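Local coordinates for protein ornithine carbamoyltransferase (Giardia intestinalis, PDB 3GRF) that probably transfers the carbamoyl group of carbamoyl phosphate to ornithine, yielding citrulline, as an ornithine carbamoyltransferase of the arginine degradation pathway, at residues Glu289-Ala293 / Ser294-Gly298; Ser301-Tyr304 / Asp305-Gly308. All coordinates share one frame; numbering follows the deposited sequence.

Contact 1: Glu289-Ala293 / Ser294-Gly298; sequences EEQTA and SVIDG
Ser294 meets Thr292 hydroxyl to hydroxyl: Thr292 OG1 donates to Ser294 OG across 2.9 Å, and the serine hydroxyl is hydrogen-bonded to Asp267 OD1 in turn. With chi1 at 65°, Thr292 OG1 sits between its own backbone N and carbonyl carbon, turned to the start of the helix. Next along, Val295 brings its CG2 methyl to 3.3 Å from the same Thr292 OG1, while its backbone N gives a bond of 3.1 Å to Thr292 O from well above the carbonyl plane. Thr292 occupies the N-cap position of the short helix 293-296, which follows the last strand, 278-281, of the parallel sheet in the ornithine-binding half of the carbamoyltransferase fold. Ile296 supplies the second donor to Thr292 O, its N lying 3.3 Å away in the carbonyl plane with an almost straight N-H...O angle of 172°; its CG2 methyl also lies 3.5 Å from that oxygen. At Asp297 the grip passes to the following carbonyl, the backbone N bonding Ala293 O at 2.8 Å. The carboxylate bends back over this turn, putting OD2 3.8 Å from Ala293 CB, and OD2 makes a salt bridge with Arg287.

Contact 2: Ser301-Tyr304 / Asp305-Gly308; sequences SVCY and DEAG
Three backbone bonds join residues four apart, from Glu306 N to Val302 O at 2.9 Å, from Ala307 N to Cys303 O and from Gly308 N to Tyr304 O. They form the first turn of helix 303-322, with Val302 at the N-cap position. Just ahead of it, Ser301 makes an ST turn: its OG accepts from Cys303 N at 3.3 Å with an angle of 174°, so a side-chain oxygen serves an amide at the helix start.

The side chains leave this turn in different directions. Tyr304 swings its ring away from the following residues, CG anti to the carbonyl carbon (chi1 -71°), and its OH bonds Asp92 of the second subunit. Asp305 also faces that subunit: its OD2 forms a salt bridge with Arg99 there, while OD1 pairs with Lys148 of its own chain. Two cations thus share one carboxylate, which would favour its ionised form. Within the turn, Asp305 CB rests 3.9 Å from Val302 O.

Glu306 takes another course, back along the helix and into the protein. Its CB lies 3.2 Å from Val302 O and 3.5 Å from Cys303 O, against two successive carbonyls. CG is anti to the backbone N (chi1 162°) and the chain beyond it is extended, which carries the carboxylate alongside Cys303 to strand 278-281, where OE1 accepts from the backbone N of Asn281; there Glu306 OE1 lies 3.9 Å from Cys303 CA.

Both contacts are helix starts with an N-cap residue, yet they differ in setting. The centre of contact 1, on a short helix, lies about 20 Å from the centre of the chain, with its serine and aspartate exposed and no other subunit touching it; that of contact 2 lies about 13 Å from it, and this contact has no exposed residue and begins a long helix that meets the second subunit. Hydroxyl pairing marks the first N-terminus, an ST turn the second, and the charged groups of contact 2 reach farther, across the subunit boundary and to helix 135-151. Strand 278-281 is common ground, since Phe279 touches both Val295 and Cys303. The two meet directly as well, with Ile296 CD1 3.9 Å from Cys303 SG.

Contact 1: Glu289-Ala293 / Ser294-Gly298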
ATOM      1  N   GLU A 289      27.326  20.540   3.484  1.00 32.59           N
ATOM      2  CA  GLU A 289      26.675  21.342   4.525  1.00 35.25           C
ATOM      3  C   GLU A 289      27.061  20.850   5.910  1.00 35.94           C
ATOM      4  O   GLU A 289      28.111  21.222   6.406  1.00 32.99           O
ATOM      5  CB  GLU A 289      25.162  21.413   4.288  1.00 31.03           C
ATOM      6  CG  GLU A 289      24.872  22.005   2.902  1.00 43.64           C
ATOM      7  CD  GLU A 289      23.453  22.503   2.713  1.00 52.64           C
ATOM      8  OE1 GLU A 289      22.582  22.121   3.532  1.00 48.41           O
ATOM      9  OE2 GLU A 289      23.220  23.286   1.744  1.00 42.36           O
ATOM     10  N   GLU A 290      26.255  19.988   6.517  1.00 30.19           N
ATOM     11  CA  GLU A 290      26.496  19.580   7.910  1.00 35.80           C
ATOM     12  C   GLU A 290      27.789  18.768   8.061  1.00 41.61           C
ATOM     13  O   GLU A 290      28.394  18.732   9.149  1.00 30.92           O
ATOM     14  CB  GLU A 290      25.287  18.825   8.472  1.00 37.30           C
ATOM     15  CG  GLU A 290      25.006  17.476   7.805  1.00 36.24           C
ATOM     16  CD  GLU A 290      24.138  17.557   6.560  1.00 39.05           C
ATOM     17  OE1 GLU A 290      23.837  16.499   5.982  1.00 32.12           O
ATOM     18  OE2 GLU A 290      23.715  18.657   6.158  1.00 35.78           O
ATOM     19  N   GLN A 291      28.235  18.151   6.965  1.00 34.62           N
ATOM     20  CA  GLN A 291      29.565  17.513   6.960  1.00 38.30           C
ATOM     21  C   GLN A 291      30.214  17.485   5.576  1.00 34.74           C
ATOM     22  O   GLN A 291      29.534  17.697   4.588  1.00 36.55           O
ATOM     23  CB  GLN A 291      29.507  16.119   7.559  1.00 32.43           C
ATOM     24  CG  GLN A 291      28.128  15.480   7.441  1.00 56.75           C
ATOM     25  CD  GLN A 291      27.963  14.850   6.138  1.00 41.57           C
ATOM     26  OE1 GLN A 291      26.966  15.039   5.428  1.00 40.76           O
ATOM     27  NE2 GLN A 291      28.984  14.126   5.757  1.00 53.42           N
ATOM     28  N   THR A 292      31.530  17.274   5.529  1.00 34.09           N
ATOM     29  CA  THR A 292      32.242  17.094   4.272  1.00 32.84           C
ATOM     30  C   THR A 292      32.056  15.701   3.741  1.00 37.37           C
ATOM     31  O   THR A 292      31.746  14.795   4.502  1.00 29.14           O
ATOM     32  CB  THR A 292      33.750  17.407   4.387  1.00 40.00           C
ATOM     33  OG1 THR A 292      34.401  16.475   5.261  1.00 32.58           O
ATOM     34  CG2 THR A 292      33.989  18.832   4.896  1.00 23.48           C
ATOM     35  N   ALA A 293      32.232  15.553   2.425  1.00 33.28           N
ATOM     36  CA  ALA A 293      32.079  14.283   1.766  1.00 33.12           C
ATOM     37  C   ALA A 293      33.150  13.309   2.292  1.00 27.75           C
ATOM     38  O   ALA A 293      32.879  12.125   2.485  1.00 37.35           O
ATOM     39  CB  ALA A 293      32.143  14.460   0.218  1.00 27.29           C
ATOM     40  N   SER A 294      34.328  13.827   2.628  1.00 29.73           N
ATOM     41  CA  SER A 294      35.408  13.022   3.216  1.00 31.36           C
ATOM     42  C   SER A 294      35.065  12.379   4.568  1.00 35.28           C
ATOM     43  O   SER A 294      35.656  11.380   4.930  1.00 31.11           O
ATOM     44  CB  SER A 294      36.674  13.844   3.396  1.00 28.20           C
ATOM     45  OG  SER A 294      36.542  14.718   4.496  1.00 36.96           O
ATOM     46  N   VAL A 295      34.136  12.961   5.319  1.00 28.99           N
ATOM     47  CA  VAL A 295      33.738  12.394   6.633  1.00 25.02           C
ATOM     48  C   VAL A 295      32.669  11.347   6.366  1.00 28.87           C
ATOM     49  O   VAL A 295      32.809  10.198   6.755  1.00 29.57           O
ATOM     50  CB  VAL A 295      33.262  13.487   7.638  1.00 32.49           C
ATOM     51  CG1 VAL A 295      32.737  12.876   8.947  1.00 31.32           C
ATOM     52  CG2 VAL A 295      34.421  14.494   7.931  1.00 31.28           C
ATOM     53  N   ILE A 296      31.615  11.736   5.672  1.00 27.57           N
ATOM     54  CA  ILE A 296      30.528  10.777   5.432  1.00 25.98           C
ATOM     55  C   ILE A 296      30.914   9.590   4.579  1.00 30.50           C
ATOM     56  O   ILE A 296      30.362   8.502   4.749  1.00 32.87           O
ATOM     57  CB  ILE A 296      29.213  11.448   4.909  1.00 33.26           C
ATOM     58  CG1 ILE A 296      28.075  10.409   4.746  1.00 31.05           C
ATOM     59  CG2 ILE A 296      29.468  12.289   3.632  1.00 30.98           C
ATOM     60  CD1 ILE A 296      26.657  10.960   4.961  1.00 35.88           C
ATOM     61  N   ASP A 297      31.863   9.796   3.671  1.00 31.28           N
ATOM     62  CA  ASP A 297      32.318   8.724   2.782  1.00 37.79           C
ATOM     63  C   ASP A 297      33.648   8.178   3.277  1.00 33.22           C
ATOM     64  O   ASP A 297      34.220   7.258   2.686  1.00 42.23           O
ATOM     65  CB  ASP A 297      32.437   9.228   1.341  1.00 31.03           C
ATOM     66  CG  ASP A 297      31.124   9.762   0.797  1.00 39.61           C
ATOM     67  OD1 ASP A 297      30.030   9.229   1.111  1.00 37.98           O
ATOM     68  OD2 ASP A 297      31.177  10.738   0.045  1.00 44.07           O
ATOM     69  N   GLY A 298      34.117   8.706   4.397  1.00 23.10           N
ATOM     70  CA  GLY A 298      35.388   8.298   4.931  1.00 28.32           C
ATOM     71  C   GLY A 298      35.128   7.130   5.854  1.00 32.00           C
ATOM     72  O   GLY A 298      33.987   6.657   5.959  1.00 31.18           O
TER

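Contact 2: Ser301-Tyr304 / Asp305-Gly308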
ATOM      1  N   SER A 301      32.515   6.726   9.194  1.00 29.74           N
ATOM      2  CA  SER A 301      31.099   6.820   8.875  1.00 31.06           C
ATOM      3  C   SER A 301      30.372   5.524   9.003  1.00 33.80           C
ATOM      4  O   SER A 301      30.710   4.536   8.342  1.00 32.13           O
ATOM      5  CB  SER A 301      30.860   7.341   7.473  1.00 34.33           C
ATOM      6  OG  SER A 301      29.453   7.418   7.262  1.00 27.85           O
ATOM      7  N   VAL A 302      29.365   5.527   9.864  1.00 26.41           N
ATOM      8  CA  VAL A 302      28.434   4.391   9.914  1.00 29.82           C
ATOM      9  C   VAL A 302      27.042   4.697   9.326  1.00 18.40           C
ATOM     10  O   VAL A 302      26.088   3.957   9.565  1.00 26.73           O
ATOM     11  CB  VAL A 302      28.348   3.764  11.341  1.00 20.30           C
ATOM     12  CG1 VAL A 302      29.713   3.258  11.776  1.00 18.18           C
ATOM     13  CG2 VAL A 302      27.875   4.777  12.360  1.00 17.23           C
ATOM     14  N   CYS A 303      26.917   5.755   8.523  1.00 24.66           N
ATOM     15  CA  CYS A 303      25.589   6.235   8.128  1.00 29.90           C
ATOM     16  C   CYS A 303      24.645   5.238   7.465  1.00 30.22           C
ATOM     17  O   CYS A 303      23.435   5.236   7.754  1.00 32.72           O
ATOM     18  CB  CYS A 303      25.678   7.508   7.278  1.00 36.34           C
ATOM     19  SG  CYS A 303      26.410   8.834   8.218  1.00 31.16           S
ATOM     20  N   TYR A 304      25.155   4.434   6.541  1.00 26.66           N
ATOM     21  CA  TYR A 304      24.264   3.564   5.781  1.00 25.38           C
ATOM     22  C   TYR A 304      23.805   2.356   6.626  1.00 32.25           C
ATOM     23  O   TYR A 304      22.685   1.902   6.477  1.00 27.26           O
ATOM     24  CB  TYR A 304      24.964   3.000   4.550  1.00 28.94           C
ATOM     25  CG  TYR A 304      25.269   3.907   3.384  1.00 31.86           C
ATOM     26  CD1 TYR A 304      26.369   3.638   2.585  1.00 30.27           C
ATOM     27  CD2 TYR A 304      24.482   5.001   3.070  1.00 40.93           C
ATOM     28  CE1 TYR A 304      26.678   4.401   1.494  1.00 45.09           C
ATOM     29  CE2 TYR A 304      24.793   5.803   1.969  1.00 32.33           C
ATOM     30  CZ  TYR A 304      25.901   5.491   1.191  1.00 35.88           C
ATOM     31  OH  TYR A 304      26.243   6.228   0.091  1.00 47.31           O
ATOM     32  N   ASP A 305      24.709   1.785   7.416  1.00 27.62           N
ATOM     33  CA  ASP A 305      24.349   0.685   8.322  1.00 30.70           C
ATOM     34  C   ASP A 305      23.395   1.190   9.390  1.00 33.75           C
ATOM     35  O   ASP A 305      22.481   0.482   9.824  1.00 24.67           O
ATOM     36  CB  ASP A 305      25.593   0.124   9.007  1.00 35.60           C
ATOM     37  CG  ASP A 305      26.355  -0.888   8.132  1.00 38.08           C
ATOM     38  OD1 ASP A 305      27.470  -1.261   8.539  1.00 41.57           O
ATOM     39  OD2 ASP A 305      25.857  -1.304   7.053  1.00 31.69           O
ATOM     40  N   GLU A 306      23.618   2.437   9.802  1.00 28.92           N
ATOM     41  CA  GLU A 306      22.720   3.114  10.726  1.00 29.40           C
ATOM     42  C   GLU A 306      21.320   3.255  10.100  1.00 27.37           C
ATOM     43  O   GLU A 306      20.348   3.069  10.786  1.00 28.40           O
ATOM     44  CB  GLU A 306      23.313   4.486  11.140  1.00 31.12           C
ATOM     45  CG  GLU A 306      22.322   5.482  11.755  1.00 27.93           C
ATOM     46  CD  GLU A 306      22.924   6.847  12.024  1.00 22.24           C
ATOM     47  OE1 GLU A 306      24.040   7.101  11.581  1.00 32.91           O
ATOM     48  OE2 GLU A 306      22.250   7.706  12.634  1.00 30.43           O
ATOM     49  N   ALA A 307      21.215   3.588   8.813  1.00 27.28           N
ATOM     50  CA  ALA A 307      19.904   3.826   8.188  1.00 26.55           C
ATOM     51  C   ALA A 307      19.176   2.511   7.983  1.00 32.26           C
ATOM     52  O   ALA A 307      17.976   2.443   8.147  1.00 31.17           O
ATOM     53  CB  ALA A 307      20.054   4.541   6.849  1.00 33.74           C
ATOM     54  N   GLY A 308      19.911   1.457   7.644  1.00 24.88           N
ATOM     55  CA  GLY A 308      19.350   0.126   7.569  1.00 31.66           C
ATOM     56  C   GLY A 308      18.805  -0.373   8.890  1.00 35.72           C
ATOM     57  O   GLY A 308      17.859  -1.201   8.912  1.00 32.86           O
TER